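Local coordinates for protein short chain dehydrogenase (Mycobacterium smegmatis, PDB 3UCX) that probably works as an oxidoreductase of the short-chain dehydrogenase/reductase family, built on a Rossmann-type fold that in its relatives binds a dinucleotide cofactor, at residues 118-123 against 162-167; 14-19 against 38-43. All coordinates share one frame; numbering follows the deposited sequence.

Interaction 1 (118-123 against 162-167)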
loop_
_atom_site.group_PDB
_atom_site.type_symbol
_atom_site.label_atom_id
_atom_site.label_comp_id
_atom_site.label_asym_id
_atom_site.label_seq_id
_atom_site.Cartn_x
_atom_site.Cartn_y
_atom_site.Cartn_z
ATOM N N GLU A 118 12.144 -13.652 -17.646
ATOM C CA GLU A 118 12.719 -14.995 -17.635
ATOM C C GLU A 118 13.732 -15.218 -16.525
ATOM O O GLU A 118 13.697 -16.259 -15.856
ATOM C CB GLU A 118 13.326 -15.345 -18.990
ATOM C CG GLU A 118 13.435 -16.820 -19.228
ATOM C CD GLU A 118 12.098 -17.558 -19.313
ATOM O OE1 GLU A 118 11.076 -17.034 -19.808
ATOM O OE2 GLU A 118 12.076 -18.728 -18.887
ATOM N N LEU A 119 14.622 -14.247 -16.319
ATOM C CA LEU A 119 15.660 -14.368 -15.327
ATOM C C LEU A 119 15.131 -14.045 -13.925
ATOM O O LEU A 119 15.254 -14.849 -13.015
ATOM C CB LEU A 119 16.833 -13.453 -15.673
ATOM C CG LEU A 119 18.065 -13.604 -14.772
ATOM C CD1 LEU A 119 18.531 -15.054 -14.726
ATOM C CD2 LEU A 119 19.177 -12.667 -15.253
ATOM N N THR A 120 14.519 -12.876 -13.784
ATOM C CA THR A 120 14.106 -12.329 -12.490
ATOM C C THR A 120 12.910 -13.071 -11.862
ATOM O O THR A 120 12.827 -13.222 -10.633
ATOM C CB THR A 120 13.740 -10.848 -12.662
ATOM O OG1 THR A 120 14.930 -10.126 -12.983
ATOM C CG2 THR A 120 13.078 -10.243 -11.399
ATOM N N VAL A 121 11.990 -13.507 -12.702
ATOM C CA VAL A 121 10.763 -14.131 -12.214
ATOM C C VAL A 121 10.847 -15.658 -12.369
ATOM O O VAL A 121 10.832 -16.406 -11.379
ATOM C CB VAL A 121 9.519 -13.582 -12.927
ATOM C CG1 VAL A 121 8.261 -14.226 -12.355
ATOM C CG2 VAL A 121 9.447 -12.048 -12.816
ATOM N N PHE A 122 10.921 -16.123 -13.601
ATOM C CA PHE A 122 10.860 -17.569 -13.837
ATOM C C PHE A 122 12.075 -18.308 -13.337
ATOM O O PHE A 122 11.953 -19.434 -12.853
ATOM C CB PHE A 122 10.540 -17.894 -15.290
ATOM C CG PHE A 122 9.203 -17.371 -15.740
ATOM C CD1 PHE A 122 8.071 -17.513 -14.951
ATOM C CD2 PHE A 122 9.068 -16.727 -16.957
ATOM C CE1 PHE A 122 6.834 -17.006 -15.368
ATOM C CE2 PHE A 122 7.839 -16.235 -17.387
ATOM C CZ PHE A 122 6.717 -16.372 -16.601
ATOM N N GLY A 123 13.244 -17.672 -13.428
ATOM C CA GLY A 123 14.465 -18.221 -12.846
ATOM C C GLY A 123 14.364 -18.437 -11.347
ATOM O O GLY A 123 14.701 -19.518 -10.841
ATOM N N MET A 162 8.518 -3.549 -13.757
ATOM C CA MET A 162 7.575 -4.583 -14.206
ATOM C C MET A 162 8.016 -5.970 -13.747
ATOM O O MET A 162 7.225 -6.713 -13.160
ATOM C CB MET A 162 7.401 -4.586 -15.719
ATOM C CG MET A 162 6.629 -5.812 -16.261
ATOM S SD MET A 162 6.847 -6.006 -18.041
ATOM C CE MET A 162 5.978 -4.532 -18.562
ATOM N N ALA A 163 9.272 -6.307 -14.005
ATOM C CA ALA A 163 9.808 -7.626 -13.654
ATOM C C ALA A 163 9.857 -7.803 -12.142
ATOM O O ALA A 163 9.480 -8.864 -11.595
ATOM C CB ALA A 163 11.194 -7.794 -14.256
ATOM N N LYS A 164 10.350 -6.779 -11.462
ATOM C CA LYS A 164 10.429 -6.836 -10.003
ATOM C C LYS A 164 9.054 -6.928 -9.331
ATOM O O LYS A 164 8.905 -7.606 -8.304
ATOM C CB LYS A 164 11.246 -5.674 -9.474
ATOM C CG LYS A 164 12.745 -5.828 -9.805
ATOM C CD LYS A 164 13.391 -6.845 -8.882
ATOM C CE LYS A 164 14.892 -6.691 -8.740
ATOM N NZ LYS A 164 15.613 -7.574 -9.681
ATOM N N SER A 165 8.072 -6.249 -9.901
ATOM C CA SER A 165 6.701 -6.286 -9.407
ATOM C C SER A 165 6.080 -7.662 -9.607
ATOM O O SER A 165 5.397 -8.171 -8.725
ATOM C CB SER A 165 5.863 -5.226 -10.088
ATOM O OG SER A 165 6.328 -3.932 -9.674
ATOM N N ALA A 166 6.315 -8.258 -10.759
ATOM C CA ALA A 166 5.851 -9.619 -11.012
ATOM C C ALA A 166 6.510 -10.573 -9.986
ATOM O O ALA A 166 5.845 -11.459 -9.422
ATOM C CB ALA A 166 6.169 -10.052 -12.455
ATOM N N LEU A 167 7.803 -10.365 -9.713
ATOM C CA LEU A 167 8.524 -11.170 -8.727
ATOM C C LEU A 167 7.942 -11.012 -7.322
ATOM O O LEU A 167 7.815 -11.990 -6.583
ATOM C CB LEU A 167 10.015 -10.838 -8.736
ATOM C CG LEU A 167 10.872 -11.387 -7.575
ATOM C CD1 LEU A 167 10.938 -12.923 -7.545
ATOM C CD2 LEU A 167 12.274 -10.787 -7.624
HETATM O O HOH W 1 14.611 -7.142 -12.945
#

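Interaction 2 (14-19 against 38-43)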
loop_
_atom_site.group_PDB
_atom_site.type_symbol
_atom_site.label_atom_id
_atom_site.label_comp_id
_atom_site.label_asym_id
_atom_site.label_seq_id
_atom_site.Cartn_x
_atom_site.Cartn_y
_atom_site.Cartn_z
ATOM N N VAL A 14 22.922 -22.726 2.925
ATOM C CA VAL A 14 22.344 -21.587 2.237
ATOM C C VAL A 14 22.747 -21.646 0.771
ATOM O O VAL A 14 23.939 -21.701 0.436
ATOM C CB VAL A 14 22.831 -20.256 2.876
ATOM C CG1 VAL A 14 22.328 -19.051 2.100
ATOM C CG2 VAL A 14 22.399 -20.171 4.343
ATOM N N VAL A 15 21.750 -21.645 -0.104
ATOM C CA VAL A 15 21.948 -21.544 -1.531
ATOM C C VAL A 15 21.768 -20.071 -1.934
ATOM O O VAL A 15 20.743 -19.470 -1.648
ATOM C CB VAL A 15 20.921 -22.429 -2.275
ATOM C CG1 VAL A 15 20.965 -22.233 -3.783
ATOM C CG2 VAL A 15 21.082 -23.892 -1.892
ATOM N N ILE A 16 22.779 -19.508 -2.596
ATOM C CA ILE A 16 22.672 -18.179 -3.164
ATOM C C ILE A 16 22.747 -18.279 -4.681
ATOM O O ILE A 16 23.740 -18.765 -5.243
ATOM C CB ILE A 16 23.765 -17.211 -2.643
ATOM C CG1 ILE A 16 23.791 -17.182 -1.120
ATOM C CG2 ILE A 16 23.504 -15.787 -3.175
ATOM C CD1 ILE A 16 24.923 -16.373 -0.547
ATOM N N SER A 17 21.673 -17.868 -5.348
ATOM C CA SER A 17 21.667 -17.785 -6.794
ATOM C C SER A 17 21.916 -16.323 -7.201
ATOM O O SER A 17 21.364 -15.402 -6.612
ATOM C CB SER A 17 20.338 -18.296 -7.371
ATOM O OG SER A 17 20.126 -17.826 -8.694
ATOM N N GLY A 18 22.716 -16.130 -8.228
ATOM C CA GLY A 18 22.977 -14.785 -8.729
ATOM C C GLY A 18 24.046 -14.100 -7.921
ATOM O O GLY A 18 23.889 -12.955 -7.507
ATOM N N VAL A 19 25.142 -14.802 -7.716
ATOM C CA VAL A 19 26.279 -14.292 -6.975
ATOM C C VAL A 19 27.125 -13.423 -7.892
ATOM O O VAL A 19 27.757 -13.922 -8.835
ATOM C CB VAL A 19 27.142 -15.445 -6.404
ATOM C CG1 VAL A 19 28.324 -14.912 -5.604
ATOM C CG2 VAL A 19 26.298 -16.370 -5.539
ATOM N N LEU A 38 27.728 -22.955 2.195
ATOM C CA LEU A 38 27.148 -22.305 1.033
ATOM C C LEU A 38 27.088 -23.184 -0.194
ATOM O O LEU A 38 27.971 -24.001 -0.435
ATOM C CB LEU A 38 27.973 -21.061 0.665
ATOM C CG LEU A 38 27.732 -19.755 1.424
ATOM C CD1 LEU A 38 26.411 -19.127 1.005
ATOM C CD2 LEU A 38 27.803 -19.950 2.926
ATOM N N VAL A 39 26.056 -22.945 -0.989
ATOM C CA VAL A 39 26.014 -23.295 -2.398
ATOM C C VAL A 39 25.980 -21.989 -3.168
ATOM O O VAL A 39 25.110 -21.146 -2.923
ATOM C CB VAL A 39 24.756 -24.123 -2.755
ATOM C CG1 VAL A 39 24.716 -24.396 -4.247
ATOM C CG2 VAL A 39 24.736 -25.412 -1.933
ATOM N N LEU A 40 26.932 -21.814 -4.072
ATOM C CA LEU A 40 27.011 -20.619 -4.899
ATOM C C LEU A 40 26.683 -20.960 -6.349
ATOM O O LEU A 40 27.327 -21.824 -6.975
ATOM C CB LEU A 40 28.416 -19.995 -4.783
ATOM C CG LEU A 40 28.927 -19.733 -3.365
ATOM C CD1 LEU A 40 30.402 -19.321 -3.354
ATOM C CD2 LEU A 40 28.059 -18.727 -2.615
ATOM N N ALA A 41 25.690 -20.272 -6.892
ATOM C CA ALA A 41 25.219 -20.515 -8.245
ATOM C C ALA A 41 25.266 -19.201 -9.046
ATOM O O ALA A 41 24.838 -18.158 -8.574
ATOM C CB ALA A 41 23.816 -21.108 -8.228
ATOM N N ALA A 42 25.843 -19.274 -10.240
ATOM C CA ALA A 42 25.891 -18.164 -11.185
ATOM C C ALA A 42 26.212 -18.781 -12.536
ATOM O O ALA A 42 26.621 -19.941 -12.584
ATOM C CB ALA A 42 26.956 -17.161 -10.776
ATOM N N ARG A 43 26.020 -18.034 -13.626
ATOM C CA ARG A 43 26.330 -18.561 -14.972
ATOM C C ARG A 43 27.842 -18.677 -15.120
ATOM O O ARG A 43 28.362 -19.729 -15.484
ATOM C CB ARG A 43 25.728 -17.685 -16.088
HETATM O O HOH W 2 22.337 -18.114 -10.646
#

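Interaction 1 (118-123 against 162-167)
In Thr120, chi1 of -67° keeps OG1 beside the backbone N and puts CG2 anti to that nitrogen, next to Leu167; in Val121, chi1 of -178° puts CG1 anti to the backbone N and CG2 anti to the carbonyl carbon, against the backbone of Ala163. Val121 CG2 sits 3.4 Å from Ala163 O and 3.9 Å from Ala166 CB. Ala166 ends at CB, which lets the valine methyl come up to the helix; Ala163 CB in turn faces Thr120 CG2. Thr120 crosses the leucine side chain at about a right angle, with CG2 3.9 Å from Leu167 CD2, while Leu167 CD1 packs 3.6 Å from the carbonyl Thr120 O. The helical segments run nearly parallel, at 7° with their axes 8.6 Å apart, as expected of neighbouring helices on one side of a Rossmann sheet: helix 110-130 comes between strands 91-94 and 141-145 in the chain, and helix 158-179 between 141-145 and 184-190. In short-chain dehydrogenases this pair commonly forms a dimer interface, and here Val121 also packs on Met162 of the second subunit, as Met162 does on that subunit's Val121. The chemistry turns polar at Lys164, which stands where the lysine of the family's YxxxK motif falls, in relatives part of the active site. Its CB points away from helix 110-130, but the chain bends at chi2 and chi4 and returns NZ to the neighbourhood of Thr120 CG2. Water 1 lies 3.0 Å from Thr120 OG1 and accepts a weak bond of 3.4 Å from Lys164 NZ. Threonine thus offers a methyl to the apolar seam and a hydroxyl to the water. Within helix 110-130 the turn is widened to pi type, Gly123 N bonding Glu118 O at 2.8 Å.

Interaction 2 (14-19 against 38-43)
Ala41 O is held by Gly18 N at 3.0 Å, by Val19 N in a weak bond of 3.5 Å, and by water 2, which donates weakly and also bonds Ser17 OG. Gly18 N comes in tilted 28° from the carbonyl plane as the chain leaves the strand. There, at phi 82° and psi 49°, a CB would collide with the preceding carbonyl O, so glycine is called for, consistent with the first glycine of the family's glycine-rich loop. The parallel ladder is regular: Val39 N bonds Val14 O at 2.8 Å, Ile16 N bonds Val39 O, and Ala41 N bonds Ile16 O at 3.0 Å. On one face Val15 and Val39 lie side by side, with Val15 CG2 3.8 Å from Val39 CB; Val39 also packs on helix 72-85. On the other, Ile16 CD1 presses on Leu38 CD1 at a tight 3.5 Å. Just past the strand, Val19 CG2 comes back to Leu40 CD2 at 4.1 Å, and both touch helix 45-57. Branching at CB suits Val14, Val15, Ile16 and Val39 to the extended backbone, and their apolar ends to burial. In this first Rossmann beta-alpha-beta unit, the bonds to Ala41 O thus fix where the loop, which binds dinucleotide in relatives, departs.

In the fold
Both contacts are buried, but they hold different layers of one Rossmann fold. Interaction 2 lies within the central sheet, joining its first two strands in chain order, whereas interaction 1 pairs two helices that flank the later strands and also face the second subunit. Their centres are about 18 Å apart, and their nearest atoms, about 6 Å apart, do not touch. The chemistry follows the place: 14-19 and 38-43 are tied by direct backbone hydrogen bonds, with aliphatic packing on both faces, while 118-123 and 162-167 meet through side-chain methyls and a water. No other chain touches the strand pair, whereas the helix pair packs on the second subunit.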